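Local coordinates for protein rutinosidase (Aspergillus niger, PDB 6I1A) that hydrolyses glycosidic bonds as a secreted family 5 glycoside hydrolase, probably releasing the disaccharide rutinose from flavonoid glycosides such as rutin, at residues D79-A84 and K126-H131; T89-P94 and M130-D135. All blocks are in the same frame, centred on the assembly; numbering follows the deposited sequence.

Interaction 1. Residues D79-A84 and K126-H131; sequences DIDKLA and KTYNMH
Y128 lays one face of its ring against the methyl group of A84, joining the ends of two neighbouring helices, 77-85 and 113-128, on the outside of a TIM barrel. The CB atom of A84 stands 3.5 Å from the centroid of the Y128 ring and almost exactly on the ring normal, a CH-pi contact over the centre of the face. The opposite face is covered nearer its rim by CG2 of the adjacent T127, which leaves the ring sandwiched between two methyl groups.

What fixes the far end of the ring is D81. Its OD1 lies at the edge of the Y128 ring, in the ring plane, and accepts a short hydrogen bond of 2.6 Å from Y128 OH. The two side chains cross at about a right angle, with carboxylate and ring planes 77° apart, and the hydroxyl approaches OD1 from above the carboxylate plane. Y123 OH, five residues earlier in helix 113-128, is a second hydrogen-bonding partner of the same oxygen.

Beyond the ring, on the M130 side, the contact turns apolar. N129 leaves the helix with positive phi (58°), and M130 follows with its side chain extended beyond CG, carrying the terminal methyl toward helix 77-85. There M130 CE packs 3.8 Å from A84 CB and also meets CG2 of I80, which touches Y128 CD2 obliquely.

A water molecule closes the polar side: it donates one hydrogen bond to Y128 OH and another, 3.0 Å long, to the backbone oxygen of D81.

Interaction 2. Residues T89-P94 and M130-D135; sequences TVLRIP and MHIIID
NH2 of R92 serves three acidic or amide groups at once: D135 OD2 lies 3.4 Å from it across the contact, D264 OD2 forms a salt bridge with it, and N193 OD1 a hydrogen bond. The carboxylate of D135 and the guanidinium of R92 are stacked, their planes only 18° apart, with OD2 above one face toward the rim. No N-H points at this oxygen, and the pairing is one of charge alone. D135 OD2 has its hydrogen bond with H137 ND1, while R92 directs NE to E190 and NH1 to E303 and N26. With CG anti to the backbone N (chi1 177°), the chain, extended as far as NE, carries the guanidinium over D135. The salt bridges and hydrogen bonds from E190, E303, D264, N26 and N193 fix its position.

The backbones that carry them are adjacent parallel strands of the TIM barrel, the two ends of a beta-alpha-beta crossover through helix 113-128. Five hydrogen bonds join them, alternating between the chains; the shortest, 2.8 Å, runs from I133 N to L91 O, and the last, 3.1 Å, from D135 N to I93 O. L91 O also receives a CA-H contact from I132.

V90, R92, I133 and D135 share one face of the sheet, where V90 CG1 meets I133 CD1 at 4.0 Å. The other face, with L91, I93, I132 and I134, packs largely on helix 113-128, and L91 also on helix 77-85. There L91 and I132 lie side by side, pointing the same way, with their CD1 atoms 3.9 Å apart. I93 CD1 reaches obliquely to I132 CG2, and at the beginning of the strands L91 CG rests 3.7 Å from M130 SD.

In the fold
Interactions 1 and 2 are successive layers of the same barrel wall, their centres 11 Å apart. M130 and H131 belong to both, at the point where the chain leaves helix 113-128 and enters the strand. Helix 77-85 also reaches the sheet directly: I80 CD1 packs 4.0 Å from L91 CD1, and L83 CD1 4.3 Å from L91 CD2. The centre of interaction 1 is about 18 Å from the centre of the chain, that of interaction 2 about 9 Å. In family 5 enzymes the active site opens at the C-terminal ends of the barrel strands, the end of interaction 2 that holds P94 and D135, where the guanidinium of R92 also stacks on D135; interaction 1 adjoins the opposite end.

Interaction 1. Residues D79-A84 and K126-H131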
loop_
_atom_site.group_PDB
_atom_site.type_symbol
_atom_site.label_atom_id
_atom_site.label_comp_id
_atom_site.label_asym_id
_atom_site.label_seq_id
_atom_site.Cartn_x
_atom_site.Cartn_y
_atom_site.Cartn_z
ATOM N N ASP A 79 -14.123 26.807 22.332
ATOM C CA ASP A 79 -13.837 25.606 21.515
ATOM C C ASP A 79 -13.694 24.385 22.413
ATOM O O ASP A 79 -14.255 23.274 22.120
ATOM C CB ASP A 79 -12.613 25.800 20.625
ATOM C CG ASP A 79 -12.854 26.890 19.619
ATOM O OD1 ASP A 79 -13.683 26.676 18.695
ATOM O OD2 ASP A 79 -12.267 27.976 19.773
ATOM N N ILE A 80 -12.984 24.492 23.528
ATOM C CA ILE A 80 -12.827 23.353 24.455
ATOM C C ILE A 80 -14.179 22.904 24.992
ATOM O O ILE A 80 -14.451 21.724 25.094
ATOM C CB ILE A 80 -11.837 23.676 25.584
ATOM C CG1 ILE A 80 -10.522 24.214 24.994
ATOM C CG2 ILE A 80 -11.629 22.488 26.510
ATOM C CD1 ILE A 80 -9.927 23.404 23.849
ATOM N N ASP A 81 -15.057 23.863 25.378
ATOM C CA ASP A 81 -16.406 23.490 25.836
ATOM C C ASP A 81 -17.200 22.764 24.755
ATOM O O ASP A 81 -17.848 21.742 25.068
ATOM C CB ASP A 81 -17.157 24.739 26.290
ATOM C CG ASP A 81 -16.574 25.403 27.527
ATOM O OD1 ASP A 81 -15.962 24.715 28.366
ATOM O OD2 ASP A 81 -16.793 26.626 27.668
ATOM N N LYS A 82 -17.111 23.229 23.531
ATOM C CA LYS A 82 -17.852 22.552 22.426
ATOM C C LYS A 82 -17.312 21.135 22.210
ATOM O O LYS A 82 -18.063 20.141 22.102
ATOM C CB LYS A 82 -17.719 23.340 21.156
ATOM C CG LYS A 82 -18.543 22.716 20.034
ATOM C CD LYS A 82 -18.443 23.415 18.781
ATOM C CE LYS A 82 -18.704 24.911 18.819
ATOM N NZ LYS A 82 -18.393 25.549 17.508
ATOM N N LEU A 83 -15.982 21.004 22.195
ATOM C CA LEU A 83 -15.370 19.666 22.034
ATOM C C LEU A 83 -15.781 18.743 23.172
ATOM O O LEU A 83 -16.110 17.563 22.939
ATOM C CB LEU A 83 -13.847 19.868 21.970
ATOM C CG LEU A 83 -13.350 20.577 20.723
ATOM C CD1 LEU A 83 -11.902 21.012 20.874
ATOM C CD2 LEU A 83 -13.528 19.734 19.480
ATOM N N ALA A 84 -15.750 19.196 24.424
ATOM C CA ALA A 84 -16.162 18.398 25.576
ATOM C C ALA A 84 -17.626 17.946 25.421
ATOM O O ALA A 84 -17.956 16.799 25.729
ATOM C CB ALA A 84 -16.002 19.192 26.851
ATOM N N LYS A 126 -8.352 21.300 34.036
ATOM C CA LYS A 126 -9.115 21.673 35.271
ATOM C C LYS A 126 -10.605 21.425 35.079
ATOM O O LYS A 126 -11.263 20.894 36.028
ATOM C CB LYS A 126 -8.880 23.139 35.588
ATOM N N THR A 127 -11.138 21.672 33.888
ATOM C CA THR A 127 -12.603 21.685 33.716
ATOM C C THR A 127 -13.080 20.277 33.362
ATOM O O THR A 127 -14.165 19.881 33.819
ATOM C CB THR A 127 -13.035 22.699 32.675
ATOM O OG1 THR A 127 -12.414 23.965 32.950
ATOM C CG2 THR A 127 -14.546 22.827 32.572
ATOM N N TYR A 128 -12.349 19.524 32.544
ATOM C CA TYR A 128 -12.799 18.244 31.975
ATOM C C TYR A 128 -11.833 17.071 32.177
ATOM O O TYR A 128 -12.156 15.961 31.740
ATOM C CB TYR A 128 -13.039 18.441 30.481
ATOM C CG TYR A 128 -14.045 19.494 30.154
ATOM C CD1 TYR A 128 -15.383 19.334 30.480
ATOM C CD2 TYR A 128 -13.684 20.703 29.604
ATOM C CE1 TYR A 128 -16.304 20.333 30.210
ATOM C CE2 TYR A 128 -14.609 21.708 29.311
ATOM C CZ TYR A 128 -15.927 21.517 29.640
ATOM O OH TYR A 128 -16.887 22.475 29.334
ATOM N N ASN A 129 -10.688 17.306 32.803
ATOM C CA ASN A 129 -9.664 16.272 33.025
ATOM C C ASN A 129 -9.211 15.660 31.672
ATOM O O ASN A 129 -8.966 14.444 31.602
ATOM C CB ASN A 129 -10.110 15.178 33.980
ATOM C CG ASN A 129 -8.929 14.354 34.464
ATOM O OD1 ASN A 129 -7.813 14.876 34.539
ATOM N ND2 ASN A 129 -9.172 13.099 34.779
ATOM N N MET A 130 -9.179 16.470 30.618
ATOM C CA MET A 130 -8.667 15.979 29.307
ATOM C C MET A 130 -7.171 15.620 29.437
ATOM O O MET A 130 -6.461 16.261 30.261
ATOM C CB MET A 130 -8.838 17.006 28.203
ATOM C CG MET A 130 -10.326 17.303 27.904
ATOM S SD MET A 130 -10.488 18.113 26.341
ATOM C CE MET A 130 -12.246 18.533 26.381
ATOM N N HIS A 131 -6.726 14.682 28.604
ATOM C CA HIS A 131 -5.268 14.359 28.452
ATOM C C HIS A 131 -4.713 15.189 27.306
ATOM O O HIS A 131 -5.457 15.365 26.322
ATOM C CB HIS A 131 -5.052 12.862 28.255
ATOM C CG HIS A 131 -3.619 12.419 28.419
ATOM N ND1 HIS A 131 -3.003 12.356 29.644
ATOM C CD2 HIS A 131 -2.652 12.164 27.477
ATOM C CE1 HIS A 131 -1.741 11.979 29.461
ATOM N NE2 HIS A 131 -1.498 11.887 28.179
HETATM O O HOH W 1 -19.223 21.388 27.720
#

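Interaction 2. Residues T89-P94 and M130-D135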
loop_
_atom_site.group_PDB
_atom_site.type_symbol
_atom_site.label_atom_id
_atom_site.label_comp_id
_atom_site.label_asym_id
_atom_site.label_seq_id
_atom_site.Cartn_x
_atom_site.Cartn_y
_atom_site.Cartn_z
ATOM N N THR A 89 -12.069 13.789 24.988
ATOM C CA THR A 89 -11.312 13.654 26.248
ATOM C C THR A 89 -9.791 13.736 26.038
ATOM O O THR A 89 -9.048 13.658 27.037
ATOM C CB THR A 89 -11.587 12.336 26.940
ATOM O OG1 THR A 89 -11.217 11.251 26.115
ATOM C CG2 THR A 89 -13.041 12.201 27.338
ATOM N N VAL A 90 -9.309 13.954 24.812
ATOM C CA VAL A 90 -7.860 14.086 24.514
ATOM C C VAL A 90 -7.666 15.232 23.549
ATOM O O VAL A 90 -8.457 15.335 22.563
ATOM C CB VAL A 90 -7.331 12.797 23.879
ATOM C CG1 VAL A 90 -5.873 12.933 23.488
ATOM C CG2 VAL A 90 -7.539 11.626 24.811
ATOM N N LEU A 91 -6.671 16.066 23.775
ATOM C CA LEU A 91 -6.280 17.125 22.847
ATOM C C LEU A 91 -4.880 16.844 22.366
ATOM O O LEU A 91 -3.967 16.768 23.206
ATOM C CB LEU A 91 -6.350 18.518 23.473
ATOM C CG LEU A 91 -7.707 18.943 24.052
ATOM C CD1 LEU A 91 -7.608 20.247 24.814
ATOM C CD2 LEU A 91 -8.755 19.020 22.973
ATOM N N ARG A 92 -4.693 16.682 21.076
ATOM C CA ARG A 92 -3.340 16.617 20.496
ATOM C C ARG A 92 -3.034 17.991 19.967
ATOM O O ARG A 92 -3.843 18.576 19.190
ATOM C CB ARG A 92 -3.262 15.583 19.393
ATOM C CG ARG A 92 -1.897 15.538 18.719
ATOM C CD ARG A 92 -1.697 14.293 17.897
ATOM N NE ARG A 92 -0.411 14.129 17.239
ATOM C CZ ARG A 92 -0.091 14.493 16.004
ATOM N NH1 ARG A 92 -0.950 15.148 15.216
ATOM N NH2 ARG A 92 1.106 14.131 15.527
ATOM N N ILE A 93 -1.924 18.596 20.383
ATOM C CA ILE A 93 -1.590 19.985 20.099
ATOM C C ILE A 93 -0.291 20.092 19.322
ATOM O O ILE A 93 0.815 20.045 19.921
ATOM C CB ILE A 93 -1.589 20.875 21.364
ATOM C CG1 ILE A 93 -2.815 20.652 22.234
ATOM C CG2 ILE A 93 -1.416 22.302 20.922
ATOM C CD1 ILE A 93 -2.902 21.500 23.471
ATOM N N PRO A 94 -0.345 20.206 17.988
ATOM C CA PRO A 94 0.835 20.402 17.159
ATOM C C PRO A 94 1.415 21.796 17.401
ATOM O O PRO A 94 0.700 22.796 17.382
ATOM C CB PRO A 94 0.321 20.256 15.716
ATOM C CG PRO A 94 -0.931 19.457 15.881
ATOM C CD PRO A 94 -1.553 19.954 17.168
ATOM N N MET A 130 -9.179 16.470 30.618
ATOM C CA MET A 130 -8.667 15.979 29.307
ATOM C C MET A 130 -7.171 15.620 29.437
ATOM O O MET A 130 -6.461 16.261 30.261
ATOM C CB MET A 130 -8.838 17.006 28.203
ATOM C CG MET A 130 -10.326 17.303 27.904
ATOM S SD MET A 130 -10.488 18.113 26.341
ATOM C CE MET A 130 -12.246 18.533 26.381
ATOM N N HIS A 131 -6.726 14.682 28.604
ATOM C CA HIS A 131 -5.268 14.359 28.452
ATOM C C HIS A 131 -4.713 15.189 27.306
ATOM O O HIS A 131 -5.457 15.365 26.322
ATOM C CB HIS A 131 -5.052 12.862 28.255
ATOM C CG HIS A 131 -3.619 12.419 28.419
ATOM N ND1 HIS A 131 -3.003 12.356 29.644
ATOM C CD2 HIS A 131 -2.652 12.164 27.477
ATOM C CE1 HIS A 131 -1.741 11.979 29.461
ATOM N NE2 HIS A 131 -1.498 11.887 28.179
ATOM N N ILE A 132 -3.504 15.694 27.430
ATOM C CA ILE A 132 -2.877 16.597 26.473
ATOM C C ILE A 132 -1.688 15.890 25.843
ATOM O O ILE A 132 -0.750 15.536 26.585
ATOM C CB ILE A 132 -2.460 17.920 27.114
ATOM C CG1 ILE A 132 -3.572 18.562 27.963
ATOM C CG2 ILE A 132 -1.942 18.858 26.079
ATOM C CD1 ILE A 132 -4.789 19.040 27.152
ATOM N N ILE A 133 -1.651 15.804 24.531
ATOM C CA ILE A 133 -0.440 15.374 23.795
ATOM C C ILE A 133 0.260 16.603 23.228
ATOM O O ILE A 133 -0.351 17.319 22.424
ATOM C CB ILE A 133 -0.744 14.413 22.665
ATOM C CG1 ILE A 133 -1.433 13.150 23.182
ATOM C CG2 ILE A 133 0.490 14.073 21.817
ATOM C CD1 ILE A 133 -2.185 12.394 22.103
ATOM N N ILE A 134 1.488 16.916 23.667
ATOM C CA ILE A 134 2.255 18.032 23.125
ATOM C C ILE A 134 3.150 17.480 22.004
ATOM O O ILE A 134 4.006 16.603 22.277
ATOM C CB ILE A 134 3.077 18.800 24.180
ATOM C CG1 ILE A 134 2.182 19.363 25.283
ATOM C CG2 ILE A 134 3.902 19.871 23.485
ATOM C CD1 ILE A 134 2.977 19.958 26.433
ATOM N N ASP A 135 2.910 17.905 20.770
ATOM C CA ASP A 135 3.626 17.413 19.594
ATOM C C ASP A 135 4.555 18.497 19.062
ATOM O O ASP A 135 4.091 19.601 18.709
ATOM C CB ASP A 135 2.546 17.002 18.583
ATOM C CG ASP A 135 2.982 16.984 17.141
ATOM O OD1 ASP A 135 4.125 16.639 16.797
ATOM O OD2 ASP A 135 2.054 17.251 16.312
#